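Long-range contacts in iron Super-Oxide Dismutase (Plasmodium knowlesi, PDB 2AWP), which catalyses the dismutation of superoxide to hydrogen peroxide and dioxygen, probably at an iron cation, and so removes a toxic radical: residues Q98-S103 and N132-L137; E88-I93 and N184-N189; I3-L8 and H31-V36. One frame throughout, in Å; residues are numbered along the deposited sequence.

Overall arrangement
From the N terminus, contact 3 closes first: the loop at 3-8 is laid against 31-36 of helix 21-43, in the alpha-hairpin domain. Contact 2 then opens at 88-93 and closes at 184-189, so that 90 residues, including the three-stranded antiparallel sheet, lie in its loop. Contact 1, between 98-103 and 132-137, is nested inside it and joins the end of helix 92-101 to the edge strand 134-140. Contacts 1 and 2 share that helix and touch where Leu134 CD1 packs 3.6 Å from Ile93 CD1. Contact 3 stands apart, its centre about 31 Å from that of contact 1 and on the opposite side of the chain's centre.

Contact 1 of 3, residues Q98-S103 and N132-L137; sequences QEDFGS and NKLVIL
A side-chain carboxylate from the last turn of helix 92-101 takes the first backbone N-H of the edge strand 134-140. Leu134 N donates to Asp100 OD2 at 2.8 Å with an N-H...O angle of 167°, nearly straight, yet the donor stands above the carboxylate plane. Asp100 has CG beside its own backbone N (chi1 -63°), and its CB points at the strand. The other oxygen, OD1, reaches Lys133 through a water that donates to OD1 and accepts from NZ; the charged atoms themselves, Asp100 OD1 and Lys133 NZ, stay 4.4 Å apart, so the link between them is made by the water. A second water donates to Asp100 O and, at 2.6 Å, to Leu134 O.

Beside this polar row the side chains of Phe101 and Leu134 cross at about a right angle, Phe101 CE2 lying 3.6 Å from Leu134 CB. Phe101 CE1 lies 4.0 Å from Ile136 CD1. Phe107 and Leu126 also meet this ring, tying it to helix 104-117 and strand 122-129.

With Lys133 close by and Lys96 forming a weak, long ion pair with OD2, Asp100 is probably kept ionised.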
ATOM      1  N   GLN A  98       2.687  25.130 -19.453  1.00 12.00           N
ATOM      2  CA  GLN A  98       1.961  25.609 -20.650  1.00 12.63           C
ATOM      3  C   GLN A  98       2.462  24.877 -21.905  1.00 11.56           C
ATOM      4  O   GLN A  98       1.667  24.407 -22.710  1.00 11.42           O
ATOM      5  CB  GLN A  98       2.101  27.138 -20.826  1.00 12.48           C
ATOM      6  CG  GLN A  98       1.382  27.956 -19.758  1.00 12.92           C
ATOM      7  CD  GLN A  98       1.899  29.379 -19.638  1.00 13.19           C
ATOM      8  OE1 GLN A  98       2.874  29.763 -20.307  1.00 14.77           O
ATOM      9  NE2 GLN A  98       1.246  30.178 -18.779  1.00 10.79           N
ATOM     10  N   GLU A  99       3.780  24.784 -22.073  1.00 12.50           N
ATOM     11  CA  GLU A  99       4.354  24.209 -23.278  1.00 12.51           C
ATOM     12  C   GLU A  99       4.031  22.736 -23.422  1.00 13.13           C
ATOM     13  O   GLU A  99       3.694  22.253 -24.518  1.00 12.86           O
ATOM     14  CB  GLU A  99       5.876  24.393 -23.276  1.00 13.41           C
ATOM     15  CG  GLU A  99       6.307  25.814 -23.480  1.00 15.91           C
ATOM     16  CD  GLU A  99       7.807  25.996 -23.292  1.00 21.19           C
ATOM     17  OE1 GLU A  99       8.532  24.974 -23.311  1.00 24.23           O
ATOM     18  OE2 GLU A  99       8.255  27.152 -23.118  1.00 22.41           O
ATOM     19  N   ASP A 100       4.129  22.010 -22.303  1.00 12.82           N
ATOM     20  CA  ASP A 100       4.105  20.562 -22.352  1.00 12.12           C
ATOM     21  C   ASP A 100       2.719  19.972 -22.067  1.00 11.59           C
ATOM     22  O   ASP A 100       2.451  18.836 -22.442  1.00 11.43           O
ATOM     23  CB  ASP A 100       5.214  19.988 -21.424  1.00 12.28           C
ATOM     24  CG  ASP A 100       6.619  20.385 -21.883  1.00 12.44           C
ATOM     25  OD1 ASP A 100       6.773  20.887 -23.030  1.00 10.45           O
ATOM     26  OD2 ASP A 100       7.572  20.232 -21.099  1.00  9.98           O
ATOM     27  N   PHE A 101       1.833  20.739 -21.430  1.00 11.34           N
ATOM     28  CA  PHE A 101       0.464  20.253 -21.161  1.00 11.60           C
ATOM     29  C   PHE A 101      -0.620  21.129 -21.766  1.00 11.50           C
ATOM     30  O   PHE A 101      -1.787  20.739 -21.774  1.00 12.14           O
ATOM     31  CB  PHE A 101       0.208  20.055 -19.633  1.00 12.62           C
ATOM     32  CG  PHE A 101       1.144  19.057 -18.990  1.00 11.32           C
ATOM     33  CD1 PHE A 101       0.852  17.703 -19.006  1.00 12.65           C
ATOM     34  CD2 PHE A 101       2.325  19.471 -18.405  1.00 13.56           C
ATOM     35  CE1 PHE A 101       1.709  16.762 -18.421  1.00  7.25           C
ATOM     36  CE2 PHE A 101       3.221  18.529 -17.809  1.00 13.42           C
ATOM     37  CZ  PHE A 101       2.915  17.181 -17.833  1.00 11.86           C
ATOM     38  N   GLY A 102      -0.238  22.295 -22.285  1.00 11.53           N
ATOM     39  CA  GLY A 102      -1.212  23.232 -22.883  1.00 11.37           C
ATOM     40  C   GLY A 102      -1.725  24.251 -21.889  1.00 11.58           C
ATOM     41  O   GLY A 102      -1.942  25.425 -22.234  1.00 11.78           O
ATOM     42  N   SER A 103      -1.923  23.811 -20.636  1.00 12.07           N
ATOM     43  CA  SER A 103      -2.433  24.669 -19.564  1.00 11.64           C
ATOM     44  C   SER A 103      -2.169  24.020 -18.217  1.00 11.95           C
ATOM     45  O   SER A 103      -2.025  22.799 -18.139  1.00 11.75           O
ATOM     46  CB  SER A 103      -3.941  24.906 -19.728  1.00 11.69           C
ATOM     47  OG  SER A 103      -4.718  23.766 -19.447  1.00 11.05           O
ATOM     48  N   ASN A 132      13.733  16.252 -22.378  1.00 10.80           N
ATOM     49  CA  ASN A 132      13.563  17.650 -21.927  1.00 12.51           C
ATOM     50  C   ASN A 132      12.085  18.066 -21.869  1.00 11.60           C
ATOM     51  O   ASN A 132      11.794  19.239 -21.961  1.00 10.92           O
ATOM     52  CB  ASN A 132      14.338  18.618 -22.870  1.00 12.97           C
ATOM     53  CG  ASN A 132      14.879  19.859 -22.149  1.00 19.84           C
ATOM     54  OD1 ASN A 132      14.624  21.012 -22.562  1.00 22.66           O
ATOM     55  ND2 ASN A 132      15.637  19.631 -21.074  1.00 20.63           N
ATOM     56  N   LYS A 133      11.159  17.101 -21.791  1.00 11.11           N
ATOM     57  CA  LYS A 133       9.721  17.411 -21.705  1.00 10.25           C
ATOM     58  C   LYS A 133       9.161  17.024 -20.343  1.00 10.13           C
ATOM     59  O   LYS A 133       9.445  15.921 -19.848  1.00  9.17           O
ATOM     60  CB  LYS A 133       8.905  16.652 -22.758  1.00 10.77           C
ATOM     61  CG  LYS A 133       9.275  16.899 -24.226  1.00 13.07           C
ATOM     62  CD  LYS A 133       9.248  18.344 -24.611  1.00 14.23           C
ATOM     63  CE  LYS A 133       9.107  18.472 -26.144  1.00 18.08           C
ATOM     64  NZ  LYS A 133       9.203  19.885 -26.534  1.00 20.26           N
ATOM     65  N   LEU A 134       8.300  17.879 -19.781  1.00 10.22           N
ATOM     66  CA  LEU A 134       7.551  17.506 -18.563  1.00 10.81           C
ATOM     67  C   LEU A 134       6.526  16.428 -18.865  1.00 10.38           C
ATOM     68  O   LEU A 134       5.721  16.550 -19.775  1.00 10.39           O
ATOM     69  CB  LEU A 134       6.823  18.705 -17.924  1.00  9.75           C
ATOM     70  CG  LEU A 134       7.664  19.813 -17.286  1.00 11.69           C
ATOM     71  CD1 LEU A 134       6.743  20.897 -16.678  1.00 10.93           C
ATOM     72  CD2 LEU A 134       8.631  19.274 -16.254  1.00  8.15           C
ATOM     73  N   VAL A 135       6.544  15.372 -18.066  1.00 10.87           N
ATOM     74  CA  VAL A 135       5.518  14.366 -18.158  1.00  9.41           C
ATOM     75  C   VAL A 135       5.080  13.940 -16.742  1.00 10.29           C
ATOM     76  O   VAL A 135       5.756  14.242 -15.744  1.00 10.45           O
ATOM     77  CB  VAL A 135       5.994  13.149 -18.994  1.00  9.95           C
ATOM     78  CG1 VAL A 135       6.375  13.582 -20.471  1.00  7.66           C
ATOM     79  CG2 VAL A 135       7.141  12.404 -18.298  1.00  8.21           C
ATOM     80  N   ILE A 136       3.975  13.215 -16.677  1.00 10.22           N
ATOM     81  CA  ILE A 136       3.493  12.628 -15.441  1.00 10.71           C
ATOM     82  C   ILE A 136       3.824  11.141 -15.455  1.00 10.98           C
ATOM     83  O   ILE A 136       3.570  10.463 -16.442  1.00 11.02           O
ATOM     84  CB  ILE A 136       1.952  12.791 -15.284  1.00 10.42           C
ATOM     85  CG1 ILE A 136       1.567  14.251 -15.126  1.00 10.28           C
ATOM     86  CG2 ILE A 136       1.444  11.991 -14.095  1.00  9.25           C
ATOM     87  CD1 ILE A 136       0.083  14.514 -15.499  1.00  8.97           C
ATOM     88  N   LEU A 137       4.392  10.656 -14.357  1.00 10.12           N
ATOM     89  CA  LEU A 137       4.724   9.248 -14.198  1.00  9.83           C
ATOM     90  C   LEU A 137       4.183   8.776 -12.858  1.00  9.04           C
ATOM     91  O   LEU A 137       3.948   9.579 -11.963  1.00  8.85           O
ATOM     92  CB  LEU A 137       6.259   9.040 -14.198  1.00 10.15           C
ATOM     93  CG  LEU A 137       7.064   9.354 -15.479  1.00 11.11           C
ATOM     94  CD1 LEU A 137       8.549   9.049 -15.235  1.00 10.02           C
ATOM     95  CD2 LEU A 137       6.540   8.581 -16.709  1.00 10.03           C
TER
HETATM   96  O   HOH W   1       4.008  16.394 -21.706  1.00 13.63           O
HETATM   97  O   HOH W   2       6.475  20.436 -25.642  1.00 19.82           O

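Contact 2 of 3, residues E88-I93 and N184-N189; sequences EPHGEI and NWNFAN
Pro89 runs alongside the indole of Trp185 and sets its CA over one face, 3.4 Å from the centroid of the five-membered ring and 3° off the normal, a CH-pi contact; CB continues across the indole, 3.7 Å from Trp185 CD2. Ile93 crosses Trp185 at about a right angle and sets CG2 3.9 Å from Trp185 CE3; its CG1, anti to the backbone N (chi1 -170°), packs on Ala188 CB. The indole N-H of Trp185 is donated to Gly87 O, just ahead of 88-93.

Further out, Trp185 CB comes over one face of the His90 imidazole, 4.0 Å from its centroid. At the edge of that imidazole Asn186 OD1 approaches CE1 to 3.0 Å, and a water lies between His90 NE2 and Trp185 N.

The polar edge of the contact is carried by the Asn189 amide, which grips the other backbone at two points. Its ND2 donates to His90 O at 2.9 Å, on a lone pair in the carbonyl plane, and its OD1 accepts from Ile93 N at 2.8 Å, also in plane; together the two bonds should fix the amide's rotation.

Asn184 OD1 caps Phe187 N, starting helix 185-196. Ile97 of helix 92-101, Phe107 of helix 104-117 and Leu155 of strand 151-158 also pack on Trp185, placing the indole between two helices and the sheet.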
ATOM      1  N   GLU A  88      -1.817  28.694  -8.689  1.00 13.78           N
ATOM      2  CA  GLU A  88      -1.304  28.577 -10.048  1.00 14.41           C
ATOM      3  C   GLU A  88       0.200  28.494  -9.984  1.00 14.46           C
ATOM      4  O   GLU A  88       0.818  29.162  -9.129  1.00 14.08           O
ATOM      5  CB  GLU A  88      -1.632  29.845 -10.859  1.00 15.31           C
ATOM      6  CG  GLU A  88      -3.075  29.996 -11.242  1.00 19.28           C
ATOM      7  CD  GLU A  88      -3.535  28.968 -12.244  1.00 23.26           C
ATOM      8  OE1 GLU A  88      -2.836  28.720 -13.266  1.00 26.50           O
ATOM      9  OE2 GLU A  88      -4.612  28.411 -12.007  1.00 25.68           O
ATOM     10  N   PRO A  89       0.818  27.738 -10.909  1.00 14.40           N
ATOM     11  CA  PRO A  89       2.286  27.803 -10.932  1.00 14.88           C
ATOM     12  C   PRO A  89       2.776  29.214 -11.263  1.00 15.10           C
ATOM     13  O   PRO A  89       2.018  30.018 -11.793  1.00 14.32           O
ATOM     14  CB  PRO A  89       2.683  26.810 -12.047  1.00 14.98           C
ATOM     15  CG  PRO A  89       1.491  26.526 -12.790  1.00 14.76           C
ATOM     16  CD  PRO A  89       0.285  26.825 -11.931  1.00 15.54           C
ATOM     17  N   HIS A  90       4.039  29.506 -10.959  1.00 15.55           N
ATOM     18  CA  HIS A  90       4.605  30.807 -11.266  1.00 15.42           C
ATOM     19  C   HIS A  90       6.087  30.596 -11.540  1.00 16.38           C
ATOM     20  O   HIS A  90       6.645  29.559 -11.157  1.00 15.95           O
ATOM     21  CB  HIS A  90       4.387  31.777 -10.096  1.00 15.80           C
ATOM     22  CG  HIS A  90       4.760  31.214  -8.763  1.00 14.02           C
ATOM     23  ND1 HIS A  90       6.041  31.276  -8.260  1.00 14.58           N
ATOM     24  CD2 HIS A  90       4.017  30.577  -7.824  1.00 16.03           C
ATOM     25  CE1 HIS A  90       6.078  30.687  -7.077  1.00 14.77           C
ATOM     26  NE2 HIS A  90       4.862  30.255  -6.787  1.00 14.97           N
ATOM     27  N   GLY A  91       6.727  31.554 -12.213  1.00 16.08           N
ATOM     28  CA  GLY A  91       8.129  31.378 -12.563  1.00 16.54           C
ATOM     29  C   GLY A  91       8.269  30.378 -13.702  1.00 16.76           C
ATOM     30  O   GLY A  91       7.332  30.124 -14.433  1.00 16.89           O
ATOM     31  N   GLU A  92       9.442  29.797 -13.825  1.00 17.49           N
ATOM     32  CA  GLU A  92       9.795  28.964 -14.981  1.00 18.61           C
ATOM     33  C   GLU A  92       8.848  27.783 -15.243  1.00 17.34           C
ATOM     34  O   GLU A  92       8.495  27.505 -16.390  1.00 17.09           O
ATOM     35  CB  GLU A  92      11.244  28.494 -14.842  1.00 19.06           C
ATOM     36  CG  GLU A  92      12.139  29.021 -15.960  1.00 25.92           C
ATOM     37  CD  GLU A  92      12.457  30.513 -15.854  1.00 33.71           C
ATOM     38  OE1 GLU A  92      13.106  30.921 -14.864  1.00 38.37           O
ATOM     39  OE2 GLU A  92      12.077  31.280 -16.774  1.00 35.71           O
ATOM     40  N   ILE A  93       8.418  27.126 -14.162  1.00 15.75           N
ATOM     41  CA  ILE A  93       7.507  25.988 -14.230  1.00 13.97           C
ATOM     42  C   ILE A  93       6.120  26.298 -14.839  1.00 13.69           C
ATOM     43  O   ILE A  93       5.515  25.460 -15.493  1.00 13.02           O
ATOM     44  CB  ILE A  93       7.369  25.283 -12.826  1.00 13.71           C
ATOM     45  CG1 ILE A  93       6.609  23.953 -12.951  1.00 12.23           C
ATOM     46  CG2 ILE A  93       6.645  26.189 -11.807  1.00 12.42           C
ATOM     47  CD1 ILE A  93       7.396  22.890 -13.697  1.00 10.10           C
ATOM     48  N   ASN A 184       4.182  23.178  -3.923  1.00 12.74           N
ATOM     49  CA  ASN A 184       5.210  24.183  -3.781  1.00 12.89           C
ATOM     50  C   ASN A 184       5.910  24.411  -5.112  1.00 13.13           C
ATOM     51  O   ASN A 184       6.831  23.667  -5.450  1.00 12.68           O
ATOM     52  CB  ASN A 184       6.235  23.685  -2.766  1.00 12.80           C
ATOM     53  CG  ASN A 184       7.199  24.745  -2.343  1.00 13.27           C
ATOM     54  OD1 ASN A 184       7.462  25.701  -3.075  1.00 11.25           O
ATOM     55  ND2 ASN A 184       7.764  24.571  -1.152  1.00 12.59           N
ATOM     56  N   TRP A 185       5.493  25.455  -5.827  1.00 12.44           N
ATOM     57  CA  TRP A 185       6.063  25.794  -7.139  1.00 12.91           C
ATOM     58  C   TRP A 185       7.483  26.323  -7.031  1.00 13.42           C
ATOM     59  O   TRP A 185       8.263  26.173  -7.965  1.00 13.71           O
ATOM     60  CB  TRP A 185       5.170  26.803  -7.852  1.00 12.28           C
ATOM     61  CG  TRP A 185       3.767  26.291  -8.034  1.00 12.56           C
ATOM     62  CD1 TRP A 185       2.609  26.793  -7.456  1.00 12.11           C
ATOM     63  CD2 TRP A 185       3.367  25.169  -8.816  1.00 11.87           C
ATOM     64  NE1 TRP A 185       1.516  26.059  -7.866  1.00 11.06           N
ATOM     65  CE2 TRP A 185       1.951  25.060  -8.703  1.00 12.69           C
ATOM     66  CE3 TRP A 185       4.064  24.245  -9.625  1.00 12.65           C
ATOM     67  CZ2 TRP A 185       1.223  24.052  -9.360  1.00 12.80           C
ATOM     68  CZ3 TRP A 185       3.337  23.250 -10.283  1.00 11.73           C
ATOM     69  CH2 TRP A 185       1.928  23.172 -10.155  1.00 12.87           C
ATOM     70  N   ASN A 186       7.834  26.914  -5.887  1.00 13.34           N
ATOM     71  CA  ASN A 186       9.219  27.323  -5.684  1.00 14.40           C
ATOM     72  C   ASN A 186      10.143  26.107  -5.729  1.00 13.63           C
ATOM     73  O   ASN A 186      11.207  26.156  -6.356  1.00 14.56           O
ATOM     74  CB  ASN A 186       9.411  28.131  -4.384  1.00 13.69           C
ATOM     75  CG  ASN A 186       8.501  29.329  -4.315  1.00 17.19           C
ATOM     76  OD1 ASN A 186       8.390  30.082  -5.276  1.00 20.58           O
ATOM     77  ND2 ASN A 186       7.803  29.492  -3.190  1.00 20.70           N
ATOM     78  N   PHE A 187       9.748  25.024  -5.058  1.00 13.08           N
ATOM     79  CA  PHE A 187      10.505  23.762  -5.152  1.00 12.38           C
ATOM     80  C   PHE A 187      10.583  23.241  -6.588  1.00 12.34           C
ATOM     81  O   PHE A 187      11.667  22.850  -7.047  1.00 12.65           O
ATOM     82  CB  PHE A 187       9.930  22.663  -4.229  1.00 11.44           C
ATOM     83  CG  PHE A 187      10.855  21.463  -4.051  1.00 11.43           C
ATOM     84  CD1 PHE A 187      12.170  21.636  -3.588  1.00  8.82           C
ATOM     85  CD2 PHE A 187      10.390  20.155  -4.312  1.00 11.84           C
ATOM     86  CE1 PHE A 187      13.029  20.530  -3.385  1.00  9.72           C
ATOM     87  CE2 PHE A 187      11.234  19.041  -4.150  1.00 10.82           C
ATOM     88  CZ  PHE A 187      12.570  19.232  -3.683  1.00  9.04           C
ATOM     89  N   ALA A 188       9.445  23.215  -7.290  1.00 11.90           N
ATOM     90  CA  ALA A 188       9.417  22.749  -8.685  1.00 11.98           C
ATOM     91  C   ALA A 188      10.431  23.543  -9.551  1.00 12.02           C
ATOM     92  O   ALA A 188      11.118  22.974 -10.406  1.00 12.55           O
ATOM     93  CB  ALA A 188       8.028  22.923  -9.261  1.00 11.59           C
ATOM     94  N   ASN A 189      10.484  24.855  -9.323  1.00 11.84           N
ATOM     95  CA  ASN A 189      11.359  25.777 -10.071  1.00 12.13           C
ATOM     96  C   ASN A 189      12.816  25.479  -9.817  1.00 11.99           C
ATOM     97  O   ASN A 189      13.625  25.468 -10.729  1.00 11.84           O
ATOM     98  CB  ASN A 189      11.039  27.221  -9.701  1.00 11.72           C
ATOM     99  CG  ASN A 189       9.920  27.779 -10.533  1.00 12.74           C
ATOM    100  OD1 ASN A 189       9.714  27.347 -11.653  1.00 11.04           O
ATOM    101  ND2 ASN A 189       9.194  28.742  -9.995  1.00 11.56           N
TER
HETATM  102  O   HOH W   3       4.482  28.174  -4.449  1.00 14.31           O

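Contact 3 of 3, residues I3-L8 and H31-V36; sequences IILPKL and HHAGYV
In the alpha-hairpin domain of the iron/manganese superoxide dismutases, the extended N-terminal segment 3-8 packs along helix 21-43 through Leu5, Val36 and His32. Leu5 loses the most surface. With CG anti to the backbone N (chi1 -177°), its two methyls part: CD2 rests on Ala33 CB at 4.0 Å, and CD1 meets His32 and Val36. Val36 points at the loop and divides its branches. CG2 lies 3.9 Å from Leu5 CD1, whereas CG1, anti to the backbone N, lies 3.3 Å from Ile3 O, a carbonyl that accepts a hydrogen bond from Asn40 ND2 further along the helix.

His32, buried and also anti at chi1 (-161°), turns one face of its imidazole to the loop. Both its nitrogens are engaged by helix 62-79, ND1 with Trp78 NE1 and NE2 weakly with Ile71 O, which should hold the ring's rotation. The nearest side-chain atoms of His32 and His74, a probable iron ligand, are about 3 Å apart, so the contact reaches the likely second shell of the metal. Leu5 CD1 sits over the centre of the His32 imidazole, 3.4 Å from its centroid and 11° off the normal, a CH-pi contact.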
ATOM      1  N   ILE A   3      22.992   8.190   8.128  1.00 23.43           N
ATOM      2  CA  ILE A   3      21.850   8.867   7.452  1.00 20.56           C
ATOM      3  C   ILE A   3      21.000   9.630   8.480  1.00 18.08           C
ATOM      4  O   ILE A   3      20.554   9.064   9.479  1.00 16.12           O
ATOM      5  CB  ILE A   3      20.963   7.893   6.590  1.00 20.43           C
ATOM      6  CG1 ILE A   3      21.807   7.017   5.645  1.00 20.59           C
ATOM      7  CG2 ILE A   3      19.861   8.661   5.803  1.00 21.77           C
ATOM      8  CD1 ILE A   3      22.453   7.752   4.493  1.00 22.03           C
ATOM      9  N   ILE A   4      20.798  10.918   8.226  1.00 16.58           N
ATOM     10  CA  ILE A   4      19.997  11.770   9.103  1.00 15.90           C
ATOM     11  C   ILE A   4      18.696  12.176   8.437  1.00 14.54           C
ATOM     12  O   ILE A   4      18.703  12.600   7.279  1.00 15.59           O
ATOM     13  CB  ILE A   4      20.773  13.061   9.526  1.00 16.21           C
ATOM     14  CG1 ILE A   4      22.047  12.680  10.319  1.00 17.22           C
ATOM     15  CG2 ILE A   4      19.870  14.007  10.351  1.00 16.31           C
ATOM     16  CD1 ILE A   4      23.099  13.826  10.473  1.00 15.63           C
ATOM     17  N   LEU A   5      17.590  12.066   9.174  1.00 13.96           N
ATOM     18  CA  LEU A   5      16.273  12.577   8.735  1.00 12.71           C
ATOM     19  C   LEU A   5      16.295  14.109   8.506  1.00 13.12           C
ATOM     20  O   LEU A   5      16.458  14.878   9.447  1.00 12.57           O
ATOM     21  CB  LEU A   5      15.183  12.213   9.765  1.00 12.15           C
ATOM     22  CG  LEU A   5      13.741  12.616   9.399  1.00 12.31           C
ATOM     23  CD1 LEU A   5      13.247  11.856   8.148  1.00  8.02           C
ATOM     24  CD2 LEU A   5      12.736  12.450  10.598  1.00 12.38           C
ATOM     25  N   PRO A   6      16.134  14.560   7.247  1.00 13.32           N
ATOM     26  CA  PRO A   6      16.088  16.001   7.052  1.00 13.25           C
ATOM     27  C   PRO A   6      14.865  16.608   7.669  1.00 13.89           C
ATOM     28  O   PRO A   6      13.786  16.011   7.639  1.00 13.64           O
ATOM     29  CB  PRO A   6      16.053  16.158   5.525  1.00 13.28           C
ATOM     30  CG  PRO A   6      16.657  14.911   5.018  1.00 13.26           C
ATOM     31  CD  PRO A   6      16.100  13.846   5.958  1.00 13.13           C
ATOM     32  N   LYS A   7      15.040  17.793   8.242  1.00 14.27           N
ATOM     33  CA  LYS A   7      13.924  18.552   8.807  1.00 15.49           C
ATOM     34  C   LYS A   7      12.889  18.935   7.755  1.00 15.29           C
ATOM     35  O   LYS A   7      13.220  19.202   6.588  1.00 15.17           O
ATOM     36  CB  LYS A   7      14.451  19.830   9.496  1.00 16.02           C
ATOM     37  CG  LYS A   7      15.235  19.580  10.779  1.00 20.05           C
ATOM     38  CD  LYS A   7      14.289  19.092  11.866  1.00 25.44           C
ATOM     39  CE  LYS A   7      14.950  19.052  13.233  1.00 31.04           C
ATOM     40  NZ  LYS A   7      13.935  19.183  14.332  1.00 32.69           N
ATOM     41  N   LEU A   8      11.633  18.961   8.188  1.00 15.66           N
ATOM     42  CA  LEU A   8      10.576  19.694   7.486  1.00 15.40           C
ATOM     43  C   LEU A   8      10.904  21.183   7.453  1.00 15.68           C
ATOM     44  O   LEU A   8      11.443  21.733   8.417  1.00 14.84           O
ATOM     45  CB  LEU A   8       9.227  19.503   8.184  1.00 14.74           C
ATOM     46  CG  LEU A   8       8.581  18.116   8.329  1.00 15.66           C
ATOM     47  CD1 LEU A   8       7.287  18.245   9.071  1.00 13.04           C
ATOM     48  CD2 LEU A   8       8.310  17.411   6.992  1.00 12.81           C
ATOM     49  N   HIS A  31       6.541   7.021  10.173  1.00  7.27           N
ATOM     50  CA  HIS A  31       6.939   6.409   8.903  1.00  6.54           C
ATOM     51  C   HIS A  31       8.309   6.857   8.401  1.00  6.71           C
ATOM     52  O   HIS A  31       9.221   6.028   8.260  1.00  6.52           O
ATOM     53  CB  HIS A  31       5.834   6.592   7.813  1.00  6.59           C
ATOM     54  CG  HIS A  31       4.559   5.857   8.123  1.00  8.37           C
ATOM     55  ND1 HIS A  31       4.420   4.492   7.945  1.00  7.14           N
ATOM     56  CD2 HIS A  31       3.376   6.291   8.628  1.00  9.04           C
ATOM     57  CE1 HIS A  31       3.188   4.132   8.265  1.00 10.36           C
ATOM     58  NE2 HIS A  31       2.534   5.202   8.682  1.00  9.44           N
ATOM     59  N   HIS A  32       8.476   8.159   8.169  1.00  6.49           N
ATOM     60  CA  HIS A  32       9.693   8.704   7.550  1.00  6.82           C
ATOM     61  C   HIS A  32      10.913   8.456   8.473  1.00  7.46           C
ATOM     62  O   HIS A  32      11.969   7.925   8.056  1.00  5.87           O
ATOM     63  CB  HIS A  32       9.502  10.211   7.237  1.00  6.55           C
ATOM     64  CG  HIS A  32      10.477  10.764   6.227  1.00  7.06           C
ATOM     65  ND1 HIS A  32      10.378  12.047   5.727  1.00  7.56           N
ATOM     66  CD2 HIS A  32      11.582  10.220   5.654  1.00  5.46           C
ATOM     67  CE1 HIS A  32      11.373  12.263   4.883  1.00  6.60           C
ATOM     68  NE2 HIS A  32      12.119  11.173   4.825  1.00  8.28           N
ATOM     69  N   ALA A  33      10.743   8.788   9.748  1.00  7.47           N
ATOM     70  CA  ALA A  33      11.818   8.553  10.729  1.00  8.21           C
ATOM     71  C   ALA A  33      12.207   7.075  10.761  1.00  8.10           C
ATOM     72  O   ALA A  33      13.397   6.731  10.842  1.00  8.75           O
ATOM     73  CB  ALA A  33      11.372   9.029  12.118  1.00  7.33           C
ATOM     74  N   GLY A  34      11.181   6.219  10.707  1.00  8.38           N
ATOM     75  CA  GLY A  34      11.308   4.772  10.672  1.00  8.93           C
ATOM     76  C   GLY A  34      12.137   4.212   9.529  1.00  9.98           C
ATOM     77  O   GLY A  34      12.887   3.238   9.730  1.00  8.90           O
ATOM     78  N   TYR A  35      11.986   4.785   8.321  1.00  9.99           N
ATOM     79  CA  TYR A  35      12.798   4.366   7.177  1.00 10.05           C
ATOM     80  C   TYR A  35      14.284   4.740   7.358  1.00 11.04           C
ATOM     81  O   TYR A  35      15.155   3.965   6.976  1.00 10.99           O
ATOM     82  CB  TYR A  35      12.318   5.010   5.896  1.00 10.23           C
ATOM     83  CG  TYR A  35      10.932   4.587   5.415  1.00 10.84           C
ATOM     84  CD1 TYR A  35      10.663   3.257   5.089  1.00 10.21           C
ATOM     85  CD2 TYR A  35       9.941   5.541   5.201  1.00  9.56           C
ATOM     86  CE1 TYR A  35       9.407   2.861   4.618  1.00 10.52           C
ATOM     87  CE2 TYR A  35       8.657   5.167   4.725  1.00 10.74           C
ATOM     88  CZ  TYR A  35       8.405   3.838   4.427  1.00 11.31           C
ATOM     89  OH  TYR A  35       7.158   3.479   3.951  1.00 14.08           O
ATOM     90  N   VAL A  36      14.548   5.934   7.905  1.00 10.58           N
ATOM     91  CA  VAL A  36      15.909   6.340   8.296  1.00 10.88           C
ATOM     92  C   VAL A  36      16.520   5.370   9.332  1.00 11.27           C
ATOM     93  O   VAL A  36      17.611   4.855   9.105  1.00 11.38           O
ATOM     94  CB  VAL A  36      15.970   7.800   8.799  1.00 11.52           C
ATOM     95  CG1 VAL A  36      17.352   8.164   9.348  1.00 10.74           C
ATOM     96  CG2 VAL A  36      15.601   8.785   7.686  1.00  9.59           C
TER